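Local coordinates for protein xylulokinase (Brucella ovis, PDB 5VM1) that probably phosphorylates D-xylulose at the expense of ATP, giving D-xylulose 5-phosphate and ADP, as a member of the FGGY carbohydrate kinase family, at residues A149-P161 / A199-L211. Residues are numbered along the deposited sequence; the frame is centred on the assembly and turned at random.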
# COMPACT_ATOMS: atom_id res chain seq x y z
N ALA A 149 3.34 -27.61 12.07
CA ALA A 149 4.71 -27.75 12.57
C ALA A 149 5.63 -28.51 11.62
O ALA A 149 6.83 -28.24 11.59
CB ALA A 149 4.68 -28.41 13.95
N ASP A 150 5.09 -29.48 10.85
CA ASP A 150 5.92 -30.18 9.86
C ASP A 150 6.45 -29.24 8.79
O ASP A 150 7.60 -29.38 8.34
CB ASP A 150 5.14 -31.34 9.22
CG ASP A 150 3.82 -30.91 8.57
OD1 ASP A 150 3.36 -29.75 8.72
OD2 ASP A 150 3.22 -31.79 7.90
N ILE A 151 5.63 -28.30 8.35
CA ILE A 151 6.06 -27.27 7.41
C ILE A 151 7.04 -26.30 8.05
O ILE A 151 7.94 -25.78 7.37
CB ILE A 151 4.80 -26.58 6.87
CG1 ILE A 151 4.05 -27.60 6.01
CG2 ILE A 151 5.14 -25.22 6.20
CD1 ILE A 151 2.80 -27.14 5.40
N PHE A 152 6.89 -26.01 9.34
CA PHE A 152 7.78 -25.04 9.97
C PHE A 152 9.20 -25.60 10.09
O PHE A 152 10.18 -24.86 9.91
CB PHE A 152 7.22 -24.64 11.33
CG PHE A 152 7.93 -23.48 11.96
CD1 PHE A 152 7.68 -22.17 11.52
CD2 PHE A 152 8.83 -23.68 12.99
CE1 PHE A 152 8.35 -21.08 12.10
CE2 PHE A 152 9.49 -22.61 13.58
CZ PHE A 152 9.26 -21.31 13.14
N ALA A 153 9.33 -26.90 10.36
CA ALA A 153 10.64 -27.53 10.53
C ALA A 153 11.47 -27.52 9.26
O ALA A 153 12.69 -27.56 9.35
CB ALA A 153 10.46 -28.98 11.00
N ARG A 154 10.82 -27.43 8.10
CA ARG A 154 11.47 -27.48 6.80
C ARG A 154 11.73 -26.11 6.20
O ARG A 154 12.30 -26.03 5.10
CB ARG A 154 10.64 -28.31 5.81
CG ARG A 154 10.43 -29.74 6.24
CD ARG A 154 9.95 -30.54 5.07
NE ARG A 154 8.49 -30.59 5.00
CZ ARG A 154 7.79 -30.55 3.88
NH1 ARG A 154 8.41 -30.42 2.70
NH2 ARG A 154 6.46 -30.61 3.93
N ILE A 155 11.38 -25.03 6.91
CA ILE A 155 11.58 -23.68 6.39
C ILE A 155 13.07 -23.36 6.30
O ILE A 155 13.79 -23.30 7.31
CB ILE A 155 10.87 -22.66 7.28
CG1 ILE A 155 9.36 -22.84 7.22
CG2 ILE A 155 11.29 -21.26 6.89
CD1 ILE A 155 8.65 -21.91 8.12
N ARG A 156 13.53 -23.05 5.10
CA ARG A 156 14.89 -22.57 4.92
C ARG A 156 14.95 -21.11 4.47
O ARG A 156 16.01 -20.49 4.57
CB ARG A 156 15.65 -23.49 3.95
CG ARG A 156 16.29 -24.72 4.66
CD ARG A 156 17.28 -24.32 5.81
NE ARG A 156 18.02 -23.10 5.46
CZ ARG A 156 18.53 -22.22 6.32
NH1 ARG A 156 18.40 -22.39 7.63
NH2 ARG A 156 19.16 -21.14 5.86
N LYS A 157 13.84 -20.56 3.98
CA LYS A 157 13.77 -19.17 3.59
C LYS A 157 12.32 -18.68 3.72
O LYS A 157 11.38 -19.42 3.41
CB LYS A 157 14.31 -19.02 2.16
CG LYS A 157 14.74 -17.64 1.76
CD LYS A 157 16.03 -17.26 2.45
CE LYS A 157 17.09 -18.37 2.37
NZ LYS A 157 18.44 -17.84 2.69
N VAL A 158 12.14 -17.43 4.16
CA VAL A 158 10.83 -16.77 4.17
C VAL A 158 10.92 -15.57 3.25
O VAL A 158 11.68 -14.63 3.52
CB VAL A 158 10.38 -16.31 5.58
CG1 VAL A 158 9.06 -15.53 5.47
CG2 VAL A 158 10.26 -17.51 6.57
N LEU A 159 10.12 -15.57 2.19
CA LEU A 159 10.19 -14.52 1.20
C LEU A 159 8.83 -13.86 1.07
O LEU A 159 7.79 -14.51 1.23
CB LEU A 159 10.64 -15.05 -0.16
CG LEU A 159 12.04 -15.61 -0.34
CD1 LEU A 159 12.15 -16.30 -1.69
CD2 LEU A 159 13.05 -14.48 -0.24
N LEU A 160 8.84 -12.54 0.78
CA LEU A 160 7.62 -11.84 0.41
C LEU A 160 7.36 -12.02 -1.08
O LEU A 160 8.28 -12.31 -1.85
CB LEU A 160 7.73 -10.36 0.76
CG LEU A 160 7.96 -9.93 2.20
CD1 LEU A 160 8.52 -8.54 2.15
CD2 LEU A 160 6.72 -9.98 3.03
N PRO A 161 6.12 -11.82 -1.53
CA PRO A 161 5.77 -12.21 -2.91
C PRO A 161 6.69 -11.67 -4.00
O PRO A 161 7.19 -12.46 -4.81
CB PRO A 161 4.33 -11.70 -3.05
CG PRO A 161 3.80 -11.79 -1.70
CD PRO A 161 4.92 -11.43 -0.77
N ALA A 199 14.32 -14.41 16.56
CA ALA A 199 14.35 -15.50 17.54
C ALA A 199 13.00 -15.70 18.23
O ALA A 199 12.64 -16.84 18.56
CB ALA A 199 15.42 -15.21 18.57
N LYS A 200 12.24 -14.62 18.43
CA LYS A 200 10.96 -14.69 19.14
C LYS A 200 9.88 -15.37 18.31
O LYS A 200 8.85 -15.78 18.87
CB LYS A 200 10.52 -13.26 19.49
CG LYS A 200 11.42 -12.58 20.50
CD LYS A 200 10.98 -11.19 20.92
CE LYS A 200 11.55 -10.89 22.29
NZ LYS A 200 11.17 -9.57 22.80
N THR A 201 10.08 -15.52 17.01
CA THR A 201 9.14 -16.22 16.16
C THR A 201 9.70 -17.54 15.67
O THR A 201 9.04 -18.22 14.88
CB THR A 201 8.73 -15.34 14.98
OG1 THR A 201 9.83 -15.22 14.07
CG2 THR A 201 8.40 -13.94 15.51
N GLY A 202 10.91 -17.90 16.10
CA GLY A 202 11.48 -19.20 15.85
C GLY A 202 12.35 -19.29 14.63
O GLY A 202 12.53 -20.40 14.11
N LEU A 203 12.90 -18.18 14.17
CA LEU A 203 13.70 -18.17 12.95
C LEU A 203 15.01 -17.45 13.21
O LEU A 203 15.21 -16.79 14.24
CB LEU A 203 12.95 -17.49 11.80
CG LEU A 203 11.58 -17.98 11.35
CD1 LEU A 203 10.99 -16.93 10.42
CD2 LEU A 203 11.66 -19.32 10.69
N GLY A 204 15.92 -17.57 12.25
CA GLY A 204 17.20 -16.91 12.31
C GLY A 204 17.35 -16.05 11.07
O GLY A 204 16.54 -16.12 10.15
N GLU A 205 18.39 -15.21 11.07
CA GLU A 205 18.60 -14.29 9.96
C GLU A 205 18.97 -15.01 8.67
O GLU A 205 18.67 -14.50 7.57
CB GLU A 205 19.66 -13.27 10.35
CG GLU A 205 19.88 -12.16 9.36
CD GLU A 205 20.59 -11.00 10.00
OE1 GLU A 205 20.90 -10.01 9.30
OE2 GLU A 205 20.84 -11.09 11.23
N GLY A 206 19.57 -16.20 8.76
CA GLY A 206 19.91 -16.99 7.59
C GLY A 206 18.72 -17.51 6.82
O GLY A 206 18.89 -18.02 5.72
N GLN A 207 17.52 -17.45 7.42
CA GLN A 207 16.28 -17.78 6.75
C GLN A 207 15.62 -16.56 6.14
O GLN A 207 14.51 -16.67 5.64
CB GLN A 207 15.29 -18.44 7.72
CG GLN A 207 15.60 -19.88 8.11
CD GLN A 207 14.86 -20.28 9.37
OE1 GLN A 207 14.93 -19.59 10.40
NE2 GLN A 207 14.12 -21.38 9.31
N MET A 208 16.25 -15.37 6.25
CA MET A 208 15.75 -14.18 5.58
C MET A 208 16.57 -13.94 4.33
O MET A 208 17.73 -14.37 4.25
CB MET A 208 15.80 -12.94 6.49
CG MET A 208 15.07 -13.02 7.83
SD MET A 208 13.28 -12.96 7.69
CE MET A 208 12.80 -14.67 7.92
N PRO A 209 16.02 -13.25 3.34
CA PRO A 209 16.84 -12.79 2.21
C PRO A 209 17.76 -11.66 2.64
O PRO A 209 17.58 -11.02 3.68
CB PRO A 209 15.80 -12.31 1.19
CG PRO A 209 14.69 -11.79 2.05
CD PRO A 209 14.63 -12.76 3.23
N GLN A 210 18.74 -11.38 1.80
CA GLN A 210 19.62 -10.25 2.03
C GLN A 210 18.90 -8.96 1.67
O GLN A 210 18.01 -8.96 0.81
CB GLN A 210 20.94 -10.41 1.25
N LEU A 211 19.24 -7.89 2.39
CA LEU A 211 18.58 -6.60 2.27
C LEU A 211 19.39 -5.62 1.42
O LEU A 211 20.62 -5.60 1.45
CB LEU A 211 18.32 -6.00 3.65
CG LEU A 211 17.36 -6.84 4.47
CD1 LEU A 211 17.39 -6.42 5.92
CD2 LEU A 211 15.96 -6.68 3.90
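Gln207 takes part in two of the three hydrogen bonds between 149-161 and 199-211, through its side chain to Ile155 and its backbone to Val158. Its NE2 donates to Ile155 O (2.8 Å) with the acceptor in the amide plane, although the donor stands 45° above the carbonyl plane. Gly204 N gives its hydrogen to Gln207 OE1 (2.9 Å), which supports the modelled orientation of the amide. The backbone adds Val158 N to Gln207 O (2.9 Å). Bent at chi2 and chi3, the Lys157 chain curls back until NZ donates to Gly206 O (3.1 Å); Lys157 also makes a cation-pi contact with Tyr173. Gln207 CG lies over one face of the Arg156 guanidinium, 3.8 Å from NH1.

Apolar contacts run alongside. Leu203 splits its branches, CD2 meeting Phe152 CZ (4.0 Å) and CD1 meeting Val158 CG2. Met208 CE lies against Val158 CB (3.7 Å), and Leu159 CD2 rests against Pro209 CB (3.8 Å).

The contact joins the link between helix 149-153 and strand 157-159 to the loop and 3-10 turn between helix 195-200 and strand 210-212. Helix 137-147 backs Phe152, Ile155 and Leu203; Trp185 packs on Leu203 and Met208. Strand 157-159 pairs antiparallel with strand 91-93, and at its start Arg156 and Lys157 both face Leu93 in a classic beta bulge; strand 210-212 runs parallel to 174-176.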